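Local coordinates for CTP:phosphocholine Cytidylyltransferase (PDB 1JYK), which catalyses the transfer of a cytidylyl group from CTP to phosphocholine, giving CDP-choline and pyrophosphate, at residues R38-L42 against I237-Y243; L50-N54 against Y243-E247; R95-N99 against L113-E117; F108-Y112 against I197-Y201; S146-E150 against E230-E236. All coordinates share one frame; numbering follows the deposited sequence.

Contact 1: R38-L42 against I237-Y243; sequences RLRPL and IDSVQDY. Unlike the reference sequence in segment 38-42: Leu42 (reference Met).
Arg38 and Asp238 form the charged end of this contact, a long salt bridge of 3.5 Å between Arg38 NE and Asp238 OD1. The guanidinium and carboxylate planes stand 46° apart, so the pair meets askew. Arg38 CG lies between backbone N and carbonyl carbon (chi1 73°), and the extended chain beyond it runs along the backbone of 237-238. This brings one face of the guanidinium over Asp238 CA, while its NH2 finds a stronger partner in Asp127.

Apolar packing fills the other end. Leu42 CD2 makes a CH-pi contact over a face of Tyr243, 3.9 Å from the ring centroid and 16° off the normal. Its second methyl, CD1, rests on the root of the same ring, 3.5 Å from Tyr243 CG. Beside it, Leu42 CG abuts Val240 CG2 at 3.7 Å. Leu39 turns CD2 onto the backbone, 3.3 Å from Ser239 N.

Polar links between the two backbones run through one water, which donates to Arg38 O and Arg40 O and accepts from Val240 N. Within 237-243, Ser239 is the N-cap: its OG accepts from Asp242 N at 3.1 Å. Asp242 OD2 in turn uses its anti lone pair to take the N-H of Asp238 (2.8 Å), so that Asp242 ties the residue before the N-cap to the first helical turn.

The contact thus sets the start of helix 240-250, just after strand 234-236, against the loop between strands 27-32 and 52-53. Ile237 is backbone-bonded to Asp127, and Val51 touches both Leu42 and Tyr243.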
# COMPACT_ATOMS: atom_id res chain seq x y z
N ARG A 38 -2.88 6.27 15.04
CA ARG A 38 -2.39 5.17 15.86
C ARG A 38 -0.88 5.24 16.15
O ARG A 38 -0.39 4.56 17.05
CB ARG A 38 -2.72 3.83 15.19
CG ARG A 38 -1.86 3.53 13.97
CD ARG A 38 -2.02 2.11 13.47
NE ARG A 38 -1.25 1.78 12.26
CZ ARG A 38 -0.44 2.60 11.58
NH1 ARG A 38 -0.25 3.86 11.96
NH2 ARG A 38 0.19 2.16 10.50
N LEU A 39 -0.16 6.05 15.38
CA LEU A 39 1.28 6.16 15.58
C LEU A 39 1.67 7.27 16.54
O LEU A 39 2.86 7.53 16.73
CB LEU A 39 1.98 6.37 14.24
CG LEU A 39 1.85 5.23 13.23
CD1 LEU A 39 2.65 5.56 11.98
CD2 LEU A 39 2.33 3.93 13.85
N ARG A 40 0.68 7.92 17.14
CA ARG A 40 0.96 8.99 18.09
C ARG A 40 2.02 8.55 19.11
O ARG A 40 2.02 7.40 19.54
CB ARG A 40 -0.33 9.41 18.81
CG ARG A 40 -0.32 9.22 20.33
CD ARG A 40 0.24 10.46 21.07
NE ARG A 40 -0.11 11.72 20.41
CZ ARG A 40 0.37 12.92 20.75
NH1 ARG A 40 1.22 13.04 21.76
NH2 ARG A 40 -0.01 14.00 20.09
N PRO A 41 2.92 9.46 19.52
CA PRO A 41 3.11 10.87 19.15
C PRO A 41 3.89 11.15 17.86
O PRO A 41 4.13 12.31 17.52
CB PRO A 41 3.86 11.42 20.35
CG PRO A 41 4.77 10.27 20.72
CD PRO A 41 3.93 9.03 20.51
N LEU A 42 4.30 10.10 17.15
CA LEU A 42 5.08 10.26 15.93
C LEU A 42 4.43 11.10 14.84
O LEU A 42 5.13 11.76 14.06
CB LEU A 42 5.42 8.89 15.34
CG LEU A 42 6.26 7.95 16.20
CD1 LEU A 42 6.22 6.55 15.61
CD2 LEU A 42 7.69 8.48 16.27
N ILE A 237 4.72 -0.82 10.92
CA ILE A 237 4.83 0.16 11.99
C ILE A 237 3.39 0.55 12.31
O ILE A 237 2.83 1.45 11.69
CB ILE A 237 5.65 1.39 11.55
CG1 ILE A 237 7.00 0.92 10.99
CG2 ILE A 237 5.87 2.32 12.74
CD1 ILE A 237 8.00 2.03 10.76
N ASP A 238 2.80 -0.15 13.27
CA ASP A 238 1.42 0.09 13.66
C ASP A 238 1.27 0.88 14.94
O ASP A 238 0.16 1.23 15.33
CB ASP A 238 0.68 -1.24 13.82
CG ASP A 238 0.46 -1.96 12.50
OD1 ASP A 238 0.34 -1.27 11.46
OD2 ASP A 238 0.40 -3.21 12.50
N SER A 239 2.39 1.14 15.62
CA SER A 239 2.37 1.89 16.87
C SER A 239 3.75 2.48 17.10
O SER A 239 4.71 2.08 16.43
CB SER A 239 2.05 0.95 18.03
OG SER A 239 3.10 0.02 18.23
N VAL A 240 3.86 3.43 18.02
CA VAL A 240 5.17 4.02 18.29
C VAL A 240 6.06 2.93 18.90
O VAL A 240 7.28 2.98 18.82
CB VAL A 240 5.06 5.24 19.25
CG1 VAL A 240 4.60 4.80 20.62
CG2 VAL A 240 6.41 5.94 19.35
N GLN A 241 5.42 1.91 19.48
CA GLN A 241 6.16 0.80 20.07
C GLN A 241 6.85 0.02 18.95
O GLN A 241 8.00 -0.38 19.08
CB GLN A 241 5.21 -0.12 20.83
CG GLN A 241 4.89 0.37 22.24
CD GLN A 241 3.91 1.54 22.26
OE1 GLN A 241 3.03 1.66 21.39
NE2 GLN A 241 4.06 2.42 23.25
N ASP A 242 6.12 -0.20 17.85
CA ASP A 242 6.68 -0.91 16.70
C ASP A 242 7.86 -0.09 16.20
O ASP A 242 8.90 -0.64 15.83
CB ASP A 242 5.65 -1.01 15.57
CG ASP A 242 4.59 -2.06 15.83
OD1 ASP A 242 4.77 -2.89 16.75
OD2 ASP A 242 3.57 -2.07 15.11
N TYR A 243 7.67 1.22 16.18
CA TYR A 243 8.69 2.15 15.72
C TYR A 243 9.95 2.06 16.59
O TYR A 243 11.07 2.00 16.08
CB TYR A 243 8.14 3.58 15.76
CG TYR A 243 9.19 4.64 15.65
CD1 TYR A 243 9.69 5.02 14.40
CD2 TYR A 243 9.70 5.27 16.78
CE1 TYR A 243 10.68 5.98 14.28
CE2 TYR A 243 10.69 6.24 16.67
CZ TYR A 243 11.17 6.59 15.42
OH TYR A 243 12.15 7.54 15.31
O HOH W 1 1.42 4.72 18.98

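Contact 2: L50-N54 against Y243-E247; sequences LVQVN and YRKLE
Val51 and Val53 reach the ring of Tyr243 with one methyl each, and this is the close-packed part of the contact. Val51 CG1 comes to 3.7 Å from Tyr243 CE1. Val53 CG1 lies 4.0 Å from the same CE1 and equally far from Leu246 CD2, so it fits between the aromatic ring and the leucine one turn along the helix. Between the two valines, the carbonyl oxygen of Gln52 approaches the ring edge, near its plane, and stands 3.1 Å from Tyr243 OH. Behind Val53 the packing continues into Leu58 and Tyr129, and its carbonyl oxygen accepts from Tyr61 OH.

The other side is open and polar. Gln52 directs the end of its side chain away from the helix, and exposed Asn54 contributes mainly its backbone. Glu247 spans this margin. Its CG lies over a face of the Tyr243 ring, and the fold at chi2 (-74°) swings the carboxylate back to the backbone of Asn54. There OE2 accepts from Asn54 N at 2.8 Å with an N-H...O angle of 157°; the donor comes from the syn side, 23° out of the carboxylate plane.

The chemistry joins a greasy inner half to a carboxylate that secures the turn of the hairpin 52-57. Glu247 OE1 also sits 2.9 Å from Tyr243 OH, so the phenol oxygen lies close to both this carboxylate oxygen and the Gln52 carbonyl oxygen. The backbone N-H pointing at OE2 would, if anything, favour the charged form of Glu247.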
# COMPACT_ATOMS: atom_id res chain seq x y z
N LEU A 50 6.67 10.21 6.45
CA LEU A 50 7.92 10.94 6.65
C LEU A 50 8.56 10.74 8.03
O LEU A 50 9.53 11.42 8.38
CB LEU A 50 7.69 12.43 6.36
CG LEU A 50 7.27 12.74 4.91
CD1 LEU A 50 7.15 14.24 4.74
CD2 LEU A 50 8.27 12.17 3.91
N VAL A 51 8.01 9.82 8.82
CA VAL A 51 8.58 9.52 10.12
C VAL A 51 9.95 8.92 9.79
O VAL A 51 10.07 8.10 8.87
CB VAL A 51 7.70 8.50 10.90
CG1 VAL A 51 8.50 7.81 11.98
CG2 VAL A 51 6.51 9.23 11.52
N GLN A 52 10.98 9.32 10.51
CA GLN A 52 12.32 8.82 10.23
C GLN A 52 12.77 7.61 11.03
O GLN A 52 12.63 7.57 12.25
CB GLN A 52 13.34 9.95 10.40
CG GLN A 52 12.93 11.24 9.72
CD GLN A 52 14.00 12.30 9.77
OE1 GLN A 52 15.17 12.01 10.04
NE2 GLN A 52 13.62 13.54 9.50
N VAL A 53 13.30 6.61 10.33
CA VAL A 53 13.83 5.42 10.98
C VAL A 53 15.28 5.40 10.52
O VAL A 53 15.57 5.57 9.34
CB VAL A 53 13.08 4.12 10.55
CG1 VAL A 53 11.60 4.26 10.84
CG2 VAL A 53 13.31 3.81 9.09
N ASN A 54 16.18 5.23 11.48
CA ASN A 54 17.60 5.25 11.17
C ASN A 54 17.91 6.56 10.46
O ASN A 54 18.64 6.59 9.47
CB ASN A 54 17.99 4.06 10.29
CG ASN A 54 19.46 3.69 10.42
OD1 ASN A 54 20.12 4.07 11.39
ND2 ASN A 54 19.98 2.96 9.45
N TYR A 243 7.67 1.22 16.18
CA TYR A 243 8.69 2.15 15.72
C TYR A 243 9.95 2.06 16.59
O TYR A 243 11.07 2.00 16.08
CB TYR A 243 8.14 3.58 15.76
CG TYR A 243 9.19 4.64 15.65
CD1 TYR A 243 9.69 5.02 14.40
CD2 TYR A 243 9.70 5.27 16.78
CE1 TYR A 243 10.68 5.98 14.28
CE2 TYR A 243 10.69 6.24 16.67
CZ TYR A 243 11.17 6.59 15.42
OH TYR A 243 12.15 7.54 15.31
N ARG A 244 9.76 2.07 17.90
CA ARG A 244 10.89 1.99 18.82
C ARG A 244 11.67 0.68 18.65
O ARG A 244 12.90 0.67 18.67
CB ARG A 244 10.39 2.15 20.26
CG ARG A 244 10.06 3.59 20.60
CD ARG A 244 9.14 3.71 21.79
NE ARG A 244 8.69 5.10 21.97
CZ ARG A 244 7.71 5.47 22.78
NH1 ARG A 244 7.05 4.55 23.49
NH2 ARG A 244 7.36 6.75 22.87
N LYS A 245 10.95 -0.42 18.48
CA LYS A 245 11.59 -1.71 18.31
C LYS A 245 12.41 -1.75 17.03
O LYS A 245 13.53 -2.26 17.02
CB LYS A 245 10.53 -2.82 18.30
CG LYS A 245 10.04 -3.17 19.69
CD LYS A 245 8.75 -3.96 19.68
CE LYS A 245 8.28 -4.22 21.10
NZ LYS A 245 7.19 -5.24 21.17
N LEU A 246 11.86 -1.21 15.95
CA LEU A 246 12.56 -1.19 14.66
C LEU A 246 13.83 -0.37 14.76
O LEU A 246 14.87 -0.74 14.20
CB LEU A 246 11.66 -0.59 13.57
CG LEU A 246 12.34 -0.36 12.21
CD1 LEU A 246 12.83 -1.70 11.65
CD2 LEU A 246 11.35 0.29 11.25
N GLU A 247 13.76 0.76 15.45
CA GLU A 247 14.92 1.63 15.60
C GLU A 247 16.04 0.83 16.26
O GLU A 247 17.19 0.92 15.85
CB GLU A 247 14.56 2.85 16.45
CG GLU A 247 13.79 3.93 15.69
CD GLU A 247 14.66 4.72 14.71
OE1 GLU A 247 14.57 5.97 14.72
OE2 GLU A 247 15.43 4.11 13.94

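Contact 3: R95-N99 against L113-E117; sequences RLVFN and LVKEE
Leu113 and Val114 meet Asn99 and Val97 in the apolar half of this contact. Val97 CG2 touches Val114 CG1 at 4.0 Å, branch against branch, the two side chains set obliquely. Leu113 lies across Asn99 at about a right angle, its CD1 pressed to Asn99 CB at 3.5 Å and also 3.9 Å from Phe98 O. The amide of Asn99 is engaged elsewhere: OD1 takes the N-H of Lys101 and ND2 binds Ser110 OG, bonds that should fix the side chain whose CB the leucine methyl touches.

The charged half is looser. Arg95 and Glu117 approach from opposite directions and form a salt bridge of 3.6 Å between Arg95 NH2 and Glu117 OE2, without a hydrogen bond. Their planar groups are turned 81° against each other, and the pair is held by charge at long range. A bend at chi3 (-71°) carries the guanidinium toward the loop, and Asp73 adds a second, weak and distant, negative partner. Ile75 lies alongside Arg95, Val97 and Glu117.

Strand 95-98 pairs in parallel with strand 74-78, while 113-117 follows helix 108-112 and leads into strand 121-125 beyond strand 27-32. The contact therefore belongs to a beta-alpha-beta crossover that passes over the two strands between, an arrangement characteristic of the Rossmann-like alpha/beta fold of nucleotidyltransferases.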
# COMPACT_ATOMS: atom_id res chain seq x y z
N ARG A 95 5.47 12.27 -8.41
CA ARG A 95 4.32 13.13 -8.63
C ARG A 95 3.50 13.08 -7.35
O ARG A 95 3.33 12.01 -6.77
CB ARG A 95 3.48 12.63 -9.80
CG ARG A 95 4.00 13.05 -11.18
CD ARG A 95 2.95 12.77 -12.24
NE ARG A 95 2.78 11.34 -12.49
CZ ARG A 95 1.84 10.82 -13.28
NH1 ARG A 95 0.98 11.62 -13.91
NH2 ARG A 95 1.76 9.50 -13.45
N LEU A 96 3.00 14.22 -6.90
CA LEU A 96 2.19 14.25 -5.69
C LEU A 96 0.74 14.52 -6.06
O LEU A 96 0.46 15.39 -6.88
CB LEU A 96 2.69 15.34 -4.73
CG LEU A 96 4.18 15.30 -4.33
CD1 LEU A 96 4.49 16.44 -3.37
CD2 LEU A 96 4.50 13.96 -3.68
N VAL A 97 -0.18 13.76 -5.47
CA VAL A 97 -1.61 13.93 -5.72
C VAL A 97 -2.31 14.19 -4.38
O VAL A 97 -2.30 13.35 -3.48
CB VAL A 97 -2.22 12.69 -6.40
CG1 VAL A 97 -3.71 12.90 -6.62
CG2 VAL A 97 -1.53 12.45 -7.72
N PHE A 98 -2.91 15.37 -4.27
CA PHE A 98 -3.59 15.78 -3.04
C PHE A 98 -4.98 15.18 -2.86
O PHE A 98 -5.84 15.29 -3.73
CB PHE A 98 -3.69 17.31 -3.00
CG PHE A 98 -4.37 17.85 -1.77
CD1 PHE A 98 -5.16 18.99 -1.85
CD2 PHE A 98 -4.22 17.23 -0.54
CE1 PHE A 98 -5.79 19.50 -0.72
CE2 PHE A 98 -4.84 17.73 0.60
CZ PHE A 98 -5.63 18.87 0.51
N ASN A 99 -5.18 14.54 -1.71
CA ASN A 99 -6.47 13.95 -1.37
C ASN A 99 -7.03 14.78 -0.22
O ASN A 99 -6.65 14.60 0.94
CB ASN A 99 -6.29 12.50 -0.92
CG ASN A 99 -7.58 11.91 -0.36
OD1 ASN A 99 -8.62 12.57 -0.35
ND2 ASN A 99 -7.51 10.66 0.12
N LEU A 113 -8.72 8.71 -6.73
CA LEU A 113 -8.06 9.86 -7.34
C LEU A 113 -7.05 9.50 -8.43
O LEU A 113 -6.77 10.31 -9.31
CB LEU A 113 -7.38 10.70 -6.26
CG LEU A 113 -8.36 11.36 -5.28
CD1 LEU A 113 -7.62 11.85 -4.05
CD2 LEU A 113 -9.08 12.50 -5.97
N VAL A 114 -6.51 8.28 -8.40
CA VAL A 114 -5.55 7.86 -9.42
C VAL A 114 -5.97 6.54 -10.05
O VAL A 114 -5.13 5.79 -10.56
CB VAL A 114 -4.12 7.70 -8.81
CG1 VAL A 114 -3.57 9.07 -8.42
CG2 VAL A 114 -4.16 6.78 -7.60
N LYS A 115 -7.27 6.26 -10.04
CA LYS A 115 -7.78 5.01 -10.58
C LYS A 115 -7.30 4.67 -11.98
O LYS A 115 -7.04 3.51 -12.28
CB LYS A 115 -9.31 4.99 -10.53
CG LYS A 115 -10.00 5.97 -11.45
CD LYS A 115 -11.47 6.12 -11.05
CE LYS A 115 -12.21 7.08 -11.96
NZ LYS A 115 -12.70 6.39 -13.17
N GLU A 116 -7.18 5.67 -12.84
CA GLU A 116 -6.75 5.39 -14.21
C GLU A 116 -5.26 5.05 -14.30
O GLU A 116 -4.76 4.70 -15.37
CB GLU A 116 -7.10 6.57 -15.12
CG GLU A 116 -8.58 7.01 -15.05
CD GLU A 116 -9.58 5.87 -15.34
OE1 GLU A 116 -9.24 4.94 -16.10
OE2 GLU A 116 -10.72 5.92 -14.82
N GLU A 117 -4.55 5.14 -13.18
CA GLU A 117 -3.13 4.83 -13.14
C GLU A 117 -2.88 3.44 -12.55
O GLU A 117 -1.74 2.99 -12.47
CB GLU A 117 -2.40 5.86 -12.28
CG GLU A 117 -2.63 7.29 -12.70
CD GLU A 117 -1.63 7.76 -13.74
OE1 GLU A 117 -0.77 6.95 -14.15
OE2 GLU A 117 -1.70 8.94 -14.15

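Contact 4: F108-Y112 against I197-Y201; sequences FYSLY and IDKAY
Tyr201 packs against Tyr112 and Tyr109 in an aromatic cluster that joins two helices, 108-112 and the C-terminal turn of 187-201. The short axes cross at -124° and stay 11.1 Å apart, a wide gap that the rings fill. Phe108, its CG anti to the backbone N (chi1 153°), which sends the ring across to the other helix, is the main bump from one side: the tip of its ring enters the hollow between Ile197, Ala200 and Tyr201. Phe108 CE2 reaches Ala200 CB at 3.9 Å, and Ile197 O lies at the ring edge, near its plane. Met214 packs on Phe108, Ile197 and Ala200 as well.

From the other side, Ile197 CG2 pushes into the notch between Phe108 and Tyr112. It meets Tyr112 CD1 edge-on at 3.3 Å, a tight fit. Tyr201 then covers the groove on the Tyr109-Tyr112 side. Its ring lies obliquely over Tyr112, centroids 4.0 Å apart and planes at 31°, whereas the ring of Tyr109 is slid so far along that it barely overlaps with Tyr201. Phe206 adds an edge-to-face partner to Tyr201. The hydroxyl of Tyr112 reaches past the CD2-CE2 edge of Tyr201, its OH 3.3 Å from Tyr201 CD2.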
# COMPACT_ATOMS: atom_id res chain seq x y z
N PHE A 108 -10.19 4.32 0.12
CA PHE A 108 -10.75 3.91 -1.17
C PHE A 108 -10.61 5.14 -2.08
O PHE A 108 -10.27 5.04 -3.27
CB PHE A 108 -12.24 3.57 -1.03
CG PHE A 108 -13.06 3.76 -2.30
CD1 PHE A 108 -13.57 5.01 -2.65
CD2 PHE A 108 -13.32 2.69 -3.14
CE1 PHE A 108 -14.33 5.18 -3.82
CE2 PHE A 108 -14.08 2.85 -4.31
CZ PHE A 108 -14.58 4.10 -4.65
N TYR A 109 -10.87 6.30 -1.49
CA TYR A 109 -10.82 7.56 -2.22
C TYR A 109 -9.40 7.94 -2.66
O TYR A 109 -9.22 8.60 -3.69
CB TYR A 109 -11.44 8.67 -1.37
CG TYR A 109 -11.69 9.93 -2.14
CD1 TYR A 109 -12.58 9.96 -3.22
CD2 TYR A 109 -10.99 11.10 -1.84
CE1 TYR A 109 -12.76 11.12 -3.97
CE2 TYR A 109 -11.16 12.26 -2.58
CZ TYR A 109 -12.05 12.27 -3.65
OH TYR A 109 -12.20 13.42 -4.38
N SER A 110 -8.40 7.53 -1.89
CA SER A 110 -7.03 7.83 -2.26
C SER A 110 -6.74 7.14 -3.59
O SER A 110 -6.14 7.72 -4.49
CB SER A 110 -6.08 7.31 -1.19
OG SER A 110 -6.03 8.22 -0.10
N LEU A 111 -7.18 5.89 -3.72
CA LEU A 111 -6.97 5.16 -4.95
C LEU A 111 -7.91 5.69 -6.04
O LEU A 111 -7.55 5.68 -7.22
CB LEU A 111 -7.20 3.66 -4.75
CG LEU A 111 -6.85 2.77 -5.95
CD1 LEU A 111 -5.40 2.98 -6.36
CD2 LEU A 111 -7.08 1.32 -5.58
N TYR A 112 -9.10 6.13 -5.66
CA TYR A 112 -10.05 6.68 -6.63
C TYR A 112 -9.41 7.81 -7.44
O TYR A 112 -9.53 7.87 -8.66
CB TYR A 112 -11.32 7.21 -5.95
CG TYR A 112 -12.28 7.82 -6.95
CD1 TYR A 112 -13.13 7.01 -7.70
CD2 TYR A 112 -12.27 9.19 -7.21
CE1 TYR A 112 -13.95 7.54 -8.71
CE2 TYR A 112 -13.09 9.74 -8.22
CZ TYR A 112 -13.92 8.90 -8.96
OH TYR A 112 -14.71 9.41 -9.98
N ILE A 197 -14.70 0.44 -8.78
CA ILE A 197 -14.46 1.70 -8.09
C ILE A 197 -15.50 2.73 -8.53
O ILE A 197 -16.11 3.40 -7.70
CB ILE A 197 -13.04 2.24 -8.40
CG1 ILE A 197 -12.00 1.45 -7.59
CG2 ILE A 197 -12.98 3.74 -8.09
CD1 ILE A 197 -10.56 1.73 -7.99
N ASP A 198 -15.69 2.84 -9.85
CA ASP A 198 -16.66 3.78 -10.41
C ASP A 198 -18.02 3.52 -9.79
O ASP A 198 -18.67 4.43 -9.28
CB ASP A 198 -16.76 3.63 -11.92
CG ASP A 198 -15.54 4.14 -12.65
OD1 ASP A 198 -15.34 3.74 -13.81
OD2 ASP A 198 -14.78 4.94 -12.07
N LYS A 199 -18.44 2.26 -9.84
CA LYS A 199 -19.73 1.85 -9.29
C LYS A 199 -19.90 2.19 -7.81
O LYS A 199 -20.94 2.69 -7.40
CB LYS A 199 -19.96 0.35 -9.50
CG LYS A 199 -21.27 -0.18 -8.91
CD LYS A 199 -21.33 -1.70 -8.98
CE LYS A 199 -21.65 -2.20 -10.39
NZ LYS A 199 -22.29 -3.55 -10.39
N ALA A 200 -18.87 1.90 -7.01
CA ALA A 200 -18.96 2.18 -5.58
C ALA A 200 -19.04 3.68 -5.29
O ALA A 200 -19.83 4.11 -4.45
CB ALA A 200 -17.75 1.58 -4.86
N TYR A 201 -18.23 4.46 -6.00
CA TYR A 201 -18.19 5.90 -5.81
C TYR A 201 -19.52 6.58 -6.14
O TYR A 201 -19.88 7.59 -5.52
CB TYR A 201 -17.08 6.51 -6.67
CG TYR A 201 -16.78 7.97 -6.40
CD1 TYR A 201 -16.45 8.41 -5.11
CD2 TYR A 201 -16.81 8.91 -7.43
CE1 TYR A 201 -16.15 9.76 -4.86
CE2 TYR A 201 -16.51 10.26 -7.19
CZ TYR A 201 -16.18 10.67 -5.91
OH TYR A 201 -15.87 11.99 -5.67

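Contact 5: S146-E150 against E230-E236; sequences SVYRE and EGNSIYE
Arg149 and Glu236 approach from opposite directions, with guanidinium and carboxylate planes 83° apart. Glu236 CD lies near the guanidinium plane at its edge, and the two carboxylate oxygens straddle that plane. Each oxygen therefore receives only weak hydrogen bonds from NE and NH2, although the salt bridge is short, 3.0 Å between Arg149 NH2 and Glu236 OE2. Both chains fold at chi2, Arg149 at -58° and Glu236 at 78°, which turns their ends toward each other.

The other edge of the guanidinium is gripped more squarely. NH1 and NH2 of Arg149 both donate to Gly231 O at 3.0 Å, an end-on fork with the oxygen nearly in the guanidinium plane; the NH2 bond runs close to the line of the carbonyl. Arg149 NH1 also bonds Tyr148 O at 2.8 Å, from a tilted position. Bonds at both edges should hold the guanidinium against rotation.

Val147 supplies the floor. Its CG2 sits over the centre of one guanidinium face, 3.6 Å above the plane, on the same side as Glu236 OE2, which it approaches to 3.5 Å. Its CG1 turns the other way, to Glu230 O (3.8 Å) and Ile234 CB (4.2 Å). Ile234 N is buried here without a polar partner.

Residues 230-233 form a type I turn with Gly231 at its second position. The turn leads from strand 224-228, which pairs in parallel with strand 142-149, into strand 234-236, which pairs with 128-130 and carries Tyr235 against helix 240-250.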
# COMPACT_ATOMS: atom_id res chain seq x y z
N SER A 146 2.78 -11.11 0.41
CA SER A 146 2.31 -11.39 1.76
C SER A 146 3.24 -12.03 2.78
O SER A 146 3.91 -13.02 2.49
CB SER A 146 1.05 -12.26 1.65
OG SER A 146 0.56 -12.61 2.93
N VAL A 147 3.26 -11.47 3.99
CA VAL A 147 4.06 -12.02 5.07
C VAL A 147 3.09 -12.74 6.00
O VAL A 147 1.90 -12.39 6.07
CB VAL A 147 4.80 -10.92 5.89
CG1 VAL A 147 5.92 -10.30 5.06
CG2 VAL A 147 3.81 -9.87 6.36
N TYR A 148 3.58 -13.75 6.72
CA TYR A 148 2.75 -14.48 7.67
C TYR A 148 2.80 -13.77 9.02
O TYR A 148 3.87 -13.34 9.46
CB TYR A 148 3.25 -15.92 7.81
CG TYR A 148 2.58 -16.71 8.91
CD1 TYR A 148 1.39 -17.41 8.68
CD2 TYR A 148 3.13 -16.77 10.19
CE1 TYR A 148 0.77 -18.14 9.70
CE2 TYR A 148 2.52 -17.49 11.21
CZ TYR A 148 1.34 -18.18 10.96
OH TYR A 148 0.74 -18.90 11.97
N ARG A 149 1.65 -13.64 9.68
CA ARG A 149 1.59 -12.98 10.98
C ARG A 149 0.69 -13.74 11.94
O ARG A 149 -0.26 -14.42 11.53
CB ARG A 149 1.06 -11.56 10.84
CG ARG A 149 2.01 -10.60 10.17
CD ARG A 149 3.32 -10.51 10.92
NE ARG A 149 4.25 -9.57 10.28
CZ ARG A 149 5.37 -9.92 9.66
NH1 ARG A 149 5.72 -11.21 9.58
NH2 ARG A 149 6.15 -8.99 9.12
N GLU A 150 0.98 -13.60 13.23
CA GLU A 150 0.20 -14.23 14.30
C GLU A 150 -0.28 -13.14 15.27
O GLU A 150 0.18 -12.00 15.19
CB GLU A 150 1.05 -15.26 15.03
CG GLU A 150 1.45 -16.43 14.16
CD GLU A 150 2.15 -17.53 14.92
OE1 GLU A 150 2.10 -18.69 14.47
OE2 GLU A 150 2.75 -17.23 15.98
N GLU A 230 9.25 -13.79 3.10
CA GLU A 230 9.88 -14.27 4.32
C GLU A 230 9.41 -13.32 5.42
O GLU A 230 9.28 -12.12 5.20
CB GLU A 230 11.40 -14.23 4.19
CG GLU A 230 11.92 -15.12 3.08
CD GLU A 230 13.36 -14.81 2.69
OE1 GLU A 230 14.26 -15.53 3.16
OE2 GLU A 230 13.57 -13.85 1.93
N GLY A 231 9.16 -13.88 6.60
CA GLY A 231 8.66 -13.10 7.72
C GLY A 231 9.17 -11.69 7.97
O GLY A 231 8.38 -10.81 8.31
N ASN A 232 10.47 -11.46 7.81
CA ASN A 232 11.05 -10.15 8.07
C ASN A 232 11.24 -9.26 6.83
O ASN A 232 12.02 -8.31 6.86
CB ASN A 232 12.40 -10.32 8.78
CG ASN A 232 13.25 -11.41 8.17
OD1 ASN A 232 13.24 -11.62 6.95
ND2 ASN A 232 13.99 -12.13 9.01
N SER A 233 10.52 -9.55 5.76
CA SER A 233 10.65 -8.78 4.53
C SER A 233 10.02 -7.40 4.65
O SER A 233 10.56 -6.41 4.17
CB SER A 233 10.01 -9.54 3.37
OG SER A 233 10.89 -10.53 2.87
N ILE A 234 8.84 -7.36 5.27
CA ILE A 234 8.11 -6.12 5.49
C ILE A 234 7.95 -5.98 6.99
O ILE A 234 7.58 -6.94 7.67
CB ILE A 234 6.70 -6.16 4.85
CG1 ILE A 234 6.81 -6.12 3.32
CG2 ILE A 234 5.87 -4.99 5.34
CD1 ILE A 234 5.54 -6.50 2.61
N TYR A 235 8.26 -4.81 7.52
CA TYR A 235 8.12 -4.59 8.95
C TYR A 235 7.05 -3.53 9.13
O TYR A 235 7.23 -2.38 8.74
CB TYR A 235 9.44 -4.11 9.55
CG TYR A 235 9.40 -3.95 11.05
CD1 TYR A 235 10.17 -4.79 11.87
CD2 TYR A 235 8.65 -2.95 11.65
CE1 TYR A 235 10.18 -4.62 13.25
CE2 TYR A 235 8.65 -2.78 13.03
CZ TYR A 235 9.42 -3.61 13.82
OH TYR A 235 9.45 -3.43 15.18
N GLU A 236 5.92 -3.92 9.72
CA GLU A 236 4.80 -3.03 9.94
C GLU A 236 5.01 -2.10 11.12
O GLU A 236 5.43 -2.53 12.19
CB GLU A 236 3.53 -3.83 10.20
CG GLU A 236 3.25 -4.90 9.17
CD GLU A 236 4.10 -6.14 9.36
OE1 GLU A 236 4.93 -6.19 10.30
OE2 GLU A 236 3.94 -7.08 8.55

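Overall arrangement
Contacts 1 and 2 share Tyr243 and helix 240-250, with centres 9 Å apart; Ile237 CD1 packs on Leu246 CD2 between them. Contact 5, about 17 Å from the centre of each, joins them through strand 234-236, where Tyr235 OH probably hydrogen-bonds Asp242 O. Contacts 3 and 4 form a second group, centres 12 Å apart, tied by the Lys115-Asp198 salt bridge and a probable Asn99-Ser110 hydrogen bond. The two groups lie some 26 to 32 Å apart, centre to centre. Contact 1 probably borders the nucleotide site, since 38-42 is part of the glycine-rich signature that holds the nucleotide in relatives.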